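Local coordinates for protein putative PLP-dependent aminotransferase (Bacillus cereus ATCC 10987, PDB 3JU7) that probably acts as a pyridoxal phosphate-dependent aminotransferase of the DegT/DnrJ/EryC1 family, and can also bind calcium, at residues Ala81-Phe86 with Ile132-Ala137; Asp111-Lys116 with Phe139-Asn144. All blocks are in the same frame, centred on the assembly; numbering follows the deposited sequence.

Contact 1: Ala81-Phe86 with Ile132-Ala137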
ATOM      1  N   ALA A  81       5.196 -12.475  17.429  1.00 20.10           N
ATOM      2  CA  ALA A  81       3.956 -12.819  16.716  1.00 22.09           C
ATOM      3  C   ALA A  81       4.000 -14.337  16.488  1.00 22.61           C
ATOM      4  O   ALA A  81       4.863 -14.819  15.737  1.00 25.31           O
ATOM      5  CB  ALA A  81       3.871 -12.080  15.370  1.00 18.22           C
ATOM      6  N   LEU A  82       3.140 -15.093  17.167  1.00 21.84           N
ATOM      7  CA  LEU A  82       3.139 -16.570  17.029  1.00 22.09           C
ATOM      8  C   LEU A  82       2.337 -16.911  15.760  1.00 22.92           C
ATOM      9  O   LEU A  82       1.179 -16.494  15.608  1.00 22.65           O
ATOM     10  CB  LEU A  82       2.519 -17.245  18.251  1.00 22.02           C
ATOM     11  CG  LEU A  82       3.383 -17.406  19.490  1.00 23.13           C
ATOM     12  CD1 LEU A  82       4.191 -16.126  19.817  1.00 26.17           C
ATOM     13  CD2 LEU A  82       2.479 -17.848  20.632  1.00 19.95           C
HETATM   14  N   MSE A  83       2.982 -17.589  14.823  1.00 20.80           N
HETATM   15  CA  MSE A  83       2.373 -17.910  13.540  1.00 21.85           C
HETATM   16  C   MSE A  83       2.995 -19.180  12.978  1.00 20.86           C
HETATM   17  O   MSE A  83       4.052 -19.603  13.396  1.00 24.97           O
HETATM   18  CB  MSE A  83       2.587 -16.767  12.539  1.00 20.59           C
HETATM   19  CG  MSE A  83       4.073 -16.477  12.296  1.00 23.47           C
HETATM   20 SE   MSE A  83       4.454 -15.056  11.038  0.75 10.45          SE
HETATM   21  CE  MSE A  83       3.634 -13.571  11.956  1.00 21.80           C
ATOM     22  N   PRO A  84       2.354 -19.771  11.991  1.00 22.69           N
ATOM     23  CA  PRO A  84       2.998 -20.884  11.310  1.00 20.53           C
ATOM     24  C   PRO A  84       4.165 -20.424  10.442  1.00 23.11           C
ATOM     25  O   PRO A  84       4.188 -19.258  10.019  1.00 22.01           O
ATOM     26  CB  PRO A  84       1.883 -21.423  10.431  1.00 21.60           C
ATOM     27  CG  PRO A  84       1.041 -20.200  10.140  1.00 22.87           C
ATOM     28  CD  PRO A  84       0.992 -19.515  11.478  1.00 21.53           C
ATOM     29  N   SER A  85       5.131 -21.319  10.213  1.00 21.19           N
ATOM     30  CA  SER A  85       6.169 -21.130   9.197  1.00 20.36           C
ATOM     31  C   SER A  85       5.559 -21.420   7.824  1.00 21.31           C
ATOM     32  O   SER A  85       5.876 -20.766   6.808  1.00 20.59           O
ATOM     33  CB  SER A  85       7.337 -22.091   9.447  1.00 21.41           C
ATOM     34  OG  SER A  85       8.269 -22.068   8.383  1.00 19.64           O
ATOM     35  N   PHE A  86       4.646 -22.385   7.801  1.00 21.68           N
ATOM     36  CA  PHE A  86       4.019 -22.813   6.556  1.00 21.66           C
ATOM     37  C   PHE A  86       2.965 -21.785   6.145  1.00 22.67           C
ATOM     38  O   PHE A  86       1.769 -21.972   6.355  1.00 22.92           O
ATOM     39  CB  PHE A  86       3.435 -24.218   6.731  1.00 20.85           C
ATOM     40  CG  PHE A  86       2.963 -24.860   5.453  1.00 20.51           C
ATOM     41  CD1 PHE A  86       3.861 -25.493   4.607  1.00 18.56           C
ATOM     42  CD2 PHE A  86       1.610 -24.882   5.126  1.00 22.22           C
ATOM     43  CE1 PHE A  86       3.435 -26.109   3.435  1.00 18.40           C
ATOM     44  CE2 PHE A  86       1.162 -25.518   3.953  1.00 27.13           C
ATOM     45  CZ  PHE A  86       2.086 -26.124   3.101  1.00 17.30           C
ATOM     46  N   ILE A 132       1.038 -11.085  19.852  1.00 23.24           N
ATOM     47  CA  ILE A 132      -0.073 -11.410  18.953  1.00 24.03           C
ATOM     48  C   ILE A 132       0.044 -12.831  18.399  1.00 22.27           C
ATOM     49  O   ILE A 132       1.123 -13.420  18.364  1.00 21.70           O
ATOM     50  CB  ILE A 132      -0.147 -10.369  17.796  1.00 25.10           C
ATOM     51  CG1 ILE A 132      -1.532 -10.363  17.128  1.00 26.11           C
ATOM     52  CG2 ILE A 132       1.047 -10.506  16.846  1.00 16.44           C
ATOM     53  CD1 ILE A 132      -1.827  -9.085  16.383  1.00 19.81           C
ATOM     54  N   VAL A 133      -1.089 -13.377  18.003  1.00 20.98           N
ATOM     55  CA  VAL A 133      -1.165 -14.662  17.356  1.00 20.28           C
ATOM     56  C   VAL A 133      -1.772 -14.445  15.967  1.00 21.74           C
ATOM     57  O   VAL A 133      -2.814 -13.796  15.831  1.00 20.65           O
ATOM     58  CB  VAL A 133      -2.041 -15.654  18.185  1.00 21.88           C
ATOM     59  CG1 VAL A 133      -2.320 -16.903  17.389  1.00 13.84           C
ATOM     60  CG2 VAL A 133      -1.370 -15.964  19.563  1.00 12.67           C
ATOM     61  N   VAL A 134      -1.129 -15.002  14.946  1.00 21.50           N
ATOM     62  CA  VAL A 134      -1.525 -14.762  13.561  1.00 21.67           C
ATOM     63  C   VAL A 134      -1.599 -16.110  12.841  1.00 21.94           C
ATOM     64  O   VAL A 134      -0.630 -16.546  12.213  1.00 20.06           O
ATOM     65  CB  VAL A 134      -0.531 -13.798  12.874  1.00 20.71           C
ATOM     66  CG1 VAL A 134      -0.994 -13.401  11.446  1.00 18.13           C
ATOM     67  CG2 VAL A 134      -0.321 -12.560  13.747  1.00 14.46           C
ATOM     68  N   PRO A 135      -2.743 -16.789  12.954  1.00 21.77           N
ATOM     69  CA  PRO A 135      -2.887 -18.036  12.209  1.00 24.67           C
ATOM     70  C   PRO A 135      -3.167 -17.759  10.737  1.00 25.19           C
ATOM     71  O   PRO A 135      -3.649 -16.657  10.369  1.00 26.82           O
ATOM     72  CB  PRO A 135      -4.093 -18.715  12.880  1.00 24.52           C
ATOM     73  CG  PRO A 135      -4.878 -17.601  13.422  1.00 24.54           C
ATOM     74  CD  PRO A 135      -3.953 -16.478  13.741  1.00 23.18           C
ATOM     75  N   TYR A 136      -2.831 -18.742   9.906  1.00 24.14           N
ATOM     76  CA  TYR A 136      -3.162 -18.708   8.470  1.00 22.84           C
ATOM     77  C   TYR A 136      -4.185 -19.792   8.107  1.00 22.25           C
ATOM     78  O   TYR A 136      -3.996 -20.951   8.418  1.00 20.02           O
ATOM     79  CB  TYR A 136      -1.876 -18.881   7.697  1.00 22.81           C
ATOM     80  CG  TYR A 136      -2.013 -19.209   6.240  1.00 24.25           C
ATOM     81  CD1 TYR A 136      -2.895 -18.533   5.427  1.00 25.98           C
ATOM     82  CD2 TYR A 136      -1.197 -20.169   5.661  1.00 20.77           C
ATOM     83  CE1 TYR A 136      -2.992 -18.841   4.069  1.00 24.37           C
ATOM     84  CE2 TYR A 136      -1.293 -20.477   4.309  1.00 24.12           C
ATOM     85  CZ  TYR A 136      -2.187 -19.823   3.517  1.00 25.85           C
ATOM     86  OH  TYR A 136      -2.294 -20.168   2.166  1.00 30.79           O
ATOM     87  N   ALA A 137      -5.277 -19.413   7.461  1.00 23.05           N
ATOM     88  CA  ALA A 137      -6.308 -20.370   7.069  1.00 22.35           C
ATOM     89  C   ALA A 137      -5.834 -21.030   5.762  1.00 24.68           C
ATOM     90  O   ALA A 137      -6.326 -20.750   4.653  1.00 25.44           O
ATOM     91  CB  ALA A 137      -7.649 -19.676   6.910  1.00 21.13           C
TER

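Contact 2: Asp111-Lys116 with Phe139-Asn144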
ATOM      1  N   ASP A 111      -4.447 -31.139   8.431  1.00 26.60           N
ATOM      2  CA  ASP A 111      -5.187 -29.929   8.031  1.00 25.64           C
ATOM      3  C   ASP A 111      -4.273 -28.751   7.706  1.00 24.81           C
ATOM      4  O   ASP A 111      -4.723 -27.771   7.140  1.00 23.67           O
ATOM      5  CB  ASP A 111      -6.303 -29.547   9.033  1.00 26.20           C
ATOM      6  CG  ASP A 111      -5.801 -29.222  10.442  1.00 28.16           C
ATOM      7  OD1 ASP A 111      -4.674 -28.708  10.620  1.00 31.11           O
ATOM      8  OD2 ASP A 111      -6.576 -29.485  11.395  1.00 36.79           O
ATOM      9  N   TRP A 112      -2.998 -28.893   8.074  1.00 23.63           N
ATOM     10  CA  TRP A 112      -1.914 -27.942   7.802  1.00 22.58           C
ATOM     11  C   TRP A 112      -2.114 -26.577   8.415  1.00 23.02           C
ATOM     12  O   TRP A 112      -1.543 -25.596   7.959  1.00 23.39           O
ATOM     13  CB  TRP A 112      -1.641 -27.823   6.311  1.00 23.59           C
ATOM     14  CG  TRP A 112      -1.595 -29.144   5.626  1.00 25.94           C
ATOM     15  CD1 TRP A 112      -1.202 -30.332   6.169  1.00 23.14           C
ATOM     16  CD2 TRP A 112      -1.936 -29.413   4.265  1.00 23.76           C
ATOM     17  NE1 TRP A 112      -1.295 -31.331   5.234  1.00 24.96           N
ATOM     18  CE2 TRP A 112      -1.742 -30.794   4.054  1.00 28.97           C
ATOM     19  CE3 TRP A 112      -2.403 -28.626   3.205  1.00 24.16           C
ATOM     20  CZ2 TRP A 112      -1.999 -31.409   2.816  1.00 26.63           C
ATOM     21  CZ3 TRP A 112      -2.649 -29.224   1.989  1.00 24.78           C
ATOM     22  CH2 TRP A 112      -2.449 -30.614   1.806  1.00 26.22           C
ATOM     23  N   TYR A 113      -2.937 -26.515   9.451  1.00 22.23           N
ATOM     24  CA  TYR A 113      -3.025 -25.320  10.256  1.00 23.67           C
ATOM     25  C   TYR A 113      -2.069 -25.433  11.461  1.00 22.46           C
ATOM     26  O   TYR A 113      -1.622 -26.525  11.842  1.00 21.44           O
ATOM     27  CB  TYR A 113      -4.449 -25.085  10.776  1.00 21.76           C
ATOM     28  CG  TYR A 113      -5.555 -25.250   9.779  1.00 19.15           C
ATOM     29  CD1 TYR A 113      -5.523 -24.598   8.561  1.00 18.83           C
ATOM     30  CD2 TYR A 113      -6.689 -25.981  10.098  1.00 18.48           C
ATOM     31  CE1 TYR A 113      -6.574 -24.719   7.655  1.00 21.34           C
ATOM     32  CE2 TYR A 113      -7.736 -26.119   9.204  1.00 23.29           C
ATOM     33  CZ  TYR A 113      -7.682 -25.489   7.975  1.00 23.22           C
ATOM     34  OH  TYR A 113      -8.753 -25.604   7.095  1.00 24.95           O
HETATM   35  N   MSE A 114      -1.800 -24.284  12.059  1.00 22.13           N
HETATM   36  CA  MSE A 114      -1.053 -24.187  13.302  1.00 25.27           C
HETATM   37  C   MSE A 114      -1.698 -25.150  14.309  1.00 26.92           C
HETATM   38  O   MSE A 114      -2.931 -25.179  14.465  1.00 27.73           O
HETATM   39  CB  MSE A 114      -1.016 -22.704  13.762  1.00 24.31           C
HETATM   40  CG  MSE A 114      -0.154 -22.458  14.949  1.00 29.34           C
HETATM   41 SE   MSE A 114       0.413 -20.666  15.138  0.75 14.11          SE
HETATM   42  CE  MSE A 114      -1.401 -19.879  14.948  1.00 14.78           C
ATOM     43  N   ASP A 115      -0.876 -26.002  14.916  1.00 26.01           N
ATOM     44  CA  ASP A 115      -1.353 -26.974  15.894  1.00 25.87           C
ATOM     45  C   ASP A 115      -1.674 -26.272  17.213  1.00 27.01           C
ATOM     46  O   ASP A 115      -0.778 -25.796  17.899  1.00 22.56           O
ATOM     47  CB  ASP A 115      -0.284 -28.053  16.113  1.00 27.02           C
ATOM     48  CG  ASP A 115      -0.618 -29.012  17.250  1.00 29.70           C
ATOM     49  OD1 ASP A 115      -1.440 -28.662  18.120  1.00 39.00           O
ATOM     50  OD2 ASP A 115      -0.025 -30.104  17.298  1.00 26.14           O
ATOM     51  N   LYS A 116      -2.955 -26.248  17.573  1.00 29.98           N
ATOM     52  CA  LYS A 116      -3.431 -25.442  18.698  1.00 32.28           C
ATOM     53  C   LYS A 116      -2.851 -25.873  20.044  1.00 29.11           C
ATOM     54  O   LYS A 116      -2.597 -25.049  20.894  1.00 27.63           O
ATOM     55  CB  LYS A 116      -4.977 -25.361  18.701  1.00 34.35           C
ATOM     56  CG  LYS A 116      -5.484 -24.283  17.663  1.00 41.26           C
ATOM     57  CD  LYS A 116      -6.988 -24.325  17.305  1.00 43.94           C
ATOM     58  CE  LYS A 116      -7.287 -25.446  16.314  1.00 51.60           C
ATOM     59  NZ  LYS A 116      -8.605 -25.274  15.643  1.00 63.47           N
ATOM     60  N   PHE A 139      -4.482 -22.352   2.496  1.00 21.81           N
ATOM     61  CA  PHE A 139      -5.025 -22.643   1.158  1.00 21.61           C
ATOM     62  C   PHE A 139      -6.528 -22.347   1.014  1.00 21.90           C
ATOM     63  O   PHE A 139      -7.248 -23.041   0.300  1.00 21.64           O
ATOM     64  CB  PHE A 139      -4.676 -24.066   0.735  1.00 20.33           C
ATOM     65  CG  PHE A 139      -3.164 -24.410   0.804  1.00 24.16           C
ATOM     66  CD1 PHE A 139      -2.201 -23.524   0.394  1.00 18.80           C
ATOM     67  CD2 PHE A 139      -2.754 -25.667   1.202  1.00 24.70           C
ATOM     68  CE1 PHE A 139      -0.855 -23.861   0.414  1.00 30.18           C
ATOM     69  CE2 PHE A 139      -1.427 -26.012   1.218  1.00 27.98           C
ATOM     70  CZ  PHE A 139      -0.471 -25.103   0.825  1.00 26.74           C
ATOM     71  N   GLY A 140      -6.990 -21.298   1.685  1.00 21.70           N
ATOM     72  CA  GLY A 140      -8.377 -20.810   1.513  1.00 21.53           C
ATOM     73  C   GLY A 140      -9.383 -21.780   2.099  1.00 22.25           C
ATOM     74  O   GLY A 140     -10.444 -22.000   1.568  1.00 26.41           O
ATOM     75  N   SER A 141      -9.053 -22.355   3.238  1.00 24.43           N
ATOM     76  CA  SER A 141      -9.835 -23.441   3.774  1.00 24.50           C
ATOM     77  C   SER A 141     -10.509 -23.018   5.050  1.00 23.99           C
ATOM     78  O   SER A 141     -10.280 -21.911   5.578  1.00 23.78           O
ATOM     79  CB  SER A 141      -8.925 -24.651   4.017  1.00 25.31           C
ATOM     80  OG  SER A 141      -7.979 -24.361   5.012  1.00 27.56           O
ATOM     81  N   TRP A 142     -11.330 -23.918   5.557  1.00 23.50           N
ATOM     82  CA  TRP A 142     -12.134 -23.627   6.706  1.00 23.97           C
ATOM     83  C   TRP A 142     -11.432 -24.019   7.989  1.00 22.65           C
ATOM     84  O   TRP A 142     -11.689 -25.074   8.552  1.00 22.96           O
ATOM     85  CB  TRP A 142     -13.448 -24.350   6.565  1.00 24.07           C
ATOM     86  CG  TRP A 142     -14.493 -23.866   7.437  1.00 26.99           C
ATOM     87  CD1 TRP A 142     -14.828 -24.352   8.665  1.00 24.62           C
ATOM     88  CD2 TRP A 142     -15.427 -22.828   7.134  1.00 28.45           C
ATOM     89  NE1 TRP A 142     -15.909 -23.673   9.146  1.00 26.20           N
ATOM     90  CE2 TRP A 142     -16.297 -22.725   8.238  1.00 25.30           C
ATOM     91  CE3 TRP A 142     -15.615 -21.979   6.032  1.00 21.91           C
ATOM     92  CZ2 TRP A 142     -17.325 -21.784   8.296  1.00 24.27           C
ATOM     93  CZ3 TRP A 142     -16.628 -21.043   6.080  1.00 23.61           C
ATOM     94  CH2 TRP A 142     -17.480 -20.946   7.214  1.00 20.89           C
HETATM   95  N   MSE A 143     -10.522 -23.156   8.424  1.00 24.53           N
HETATM   96  CA  MSE A 143      -9.843 -23.299   9.718  1.00 23.20           C
HETATM   97  C   MSE A 143     -10.773 -22.755  10.770  1.00 24.58           C
HETATM   98  O   MSE A 143     -11.039 -21.551  10.827  1.00 24.92           O
HETATM   99  CB  MSE A 143      -8.550 -22.520   9.736  1.00 23.27           C
HETATM  100  CG  MSE A 143      -7.804 -22.602  11.051  1.00 22.56           C
HETATM  101 SE   MSE A 143      -6.219 -21.519  10.967  0.75 18.93          SE
HETATM  102  CE  MSE A 143      -7.014 -19.727  11.041  1.00 21.71           C
ATOM    103  N   ASN A 144     -11.289 -23.648  11.602  1.00 26.23           N
ATOM    104  CA  ASN A 144     -12.275 -23.283  12.584  1.00 26.56           C
ATOM    105  C   ASN A 144     -11.690 -22.285  13.568  1.00 26.14           C
ATOM    106  O   ASN A 144     -10.547 -22.437  13.970  1.00 26.83           O
ATOM    107  CB  ASN A 144     -12.758 -24.516  13.336  1.00 29.05           C
ATOM    108  CG  ASN A 144     -14.082 -24.278  14.014  1.00 39.20           C
ATOM    109  OD1 ASN A 144     -14.155 -23.656  15.099  1.00 40.95           O
ATOM    110  ND2 ASN A 144     -15.162 -24.757  13.368  1.00 47.63           N
TER

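Contact 1: Ala81-Phe86 with Ile132-Ala137
L82 and V133 lie side by side on neighbouring parallel strands, and the backbone of L82 is held at both ends: its N donates to I132 O (2.9 Å), while its O accepts a nearly straight bond from V134 N (2.8 Å, 171° at the hydrogen). Side chains alternate between the two faces. A81 CB touches I132 CG2 at 3.6 Å on one face, where the small side chain of A81 also touches A95 of helix 90-97; L82 and V133 turn to the other, where their branched chains pack on L119 of helix 116-126. This strand pair belongs to a three-layer alpha/beta sandwich, consistent with the large domain of fold type I PLP enzymes. Past the last bridge, L82 with V133, P84, which has no N-H to offer, presents its ring to Y136. Y136 CB sits 4.0 Å from P84 CG, the two side chains crossing at about a right angle. A chi1 of 166° sets Y136 CG anti to the backbone N. The ring edge at CD2 meets F86 O, which lies near the ring plane at 3.5 Å, and at the tip the buried OH is hydrogen-bonded to F139 N.

Contact 2: Asp111-Lys116 with Phe139-Asn144
W112 and Y113 meet the second segment as neighbours in sequence but in different ways, and D111 just ahead of them fixes the turn: its OD1 accepts from Y113 N at 3.0 Å, an Asx turn for which a short carboxylate side chain is well suited. W112 brings the six-membered part of its indole to F139. W112 CE3 approaches F139 CE2 to 3.4 Å with the planes at 82°; the pair meets rim to rim, neither ring over the other's face, and both of these large apolar residues are buried.

The ring of Y113 is sandwiched. D111 O lies over the centre of one face, and M143 CB over the centre of the opposite one, 3.5 Å from the centroid, a CH-pi contact. M143, present as selenomethionine, has CG anti to its backbone N (chi1 179°), and this CG lies 3.7 Å from Y113 CG. The two side chains slide past each other in opposite directions, and SE stands obliquely 4.4 Å from the centroid as a Met-aromatic contact. At the ring edge Y113 OH and S141 OG form a close hydroxyl pair, 2.5 Å apart, within a hydrogen-bonded group. Both hydroxyls have second partners, T283 OG1 for the tyrosine and T138 O for the serine, so the buried polar atoms are linked in a small network.

Further on, D115, at the N-cap position of helix 116-126, accepts a weak hydrogen bond from T117 N through OD1, while OD2 forms a salt bridge with R339. K116, in the first turn of that helix, has a flexible chain that bends at chi3 (-78°), and NZ stands 3.8 Å from N144 O, a long polar approach near solvent. The two loops lead into helices 116-126 and 146-153 respectively, while W112 and F139 also pack against strands 291-294 and 347-350.

Contact 1 lies wholly in the core and joins two adjacent strands of the sheet; contact 2 joins loops that follow strands 101-105 and 130-133, mostly buried but reaching solvent at N144. Their segments alternate along the chain, and they pack directly together: P135 turns away from segment 81-86 and places CB against the methyl groups of M114 and M143, while the F86 ring meets that of F139. The chemistry follows the place in the fold. Contact 1 relies mainly on main-chain hydrogen bonds and apolar side chains, with one tyrosine ring past the strand pairing, whereas contact 2, almost all loop, depends on aromatic rings, hydroxyls and selenomethionine.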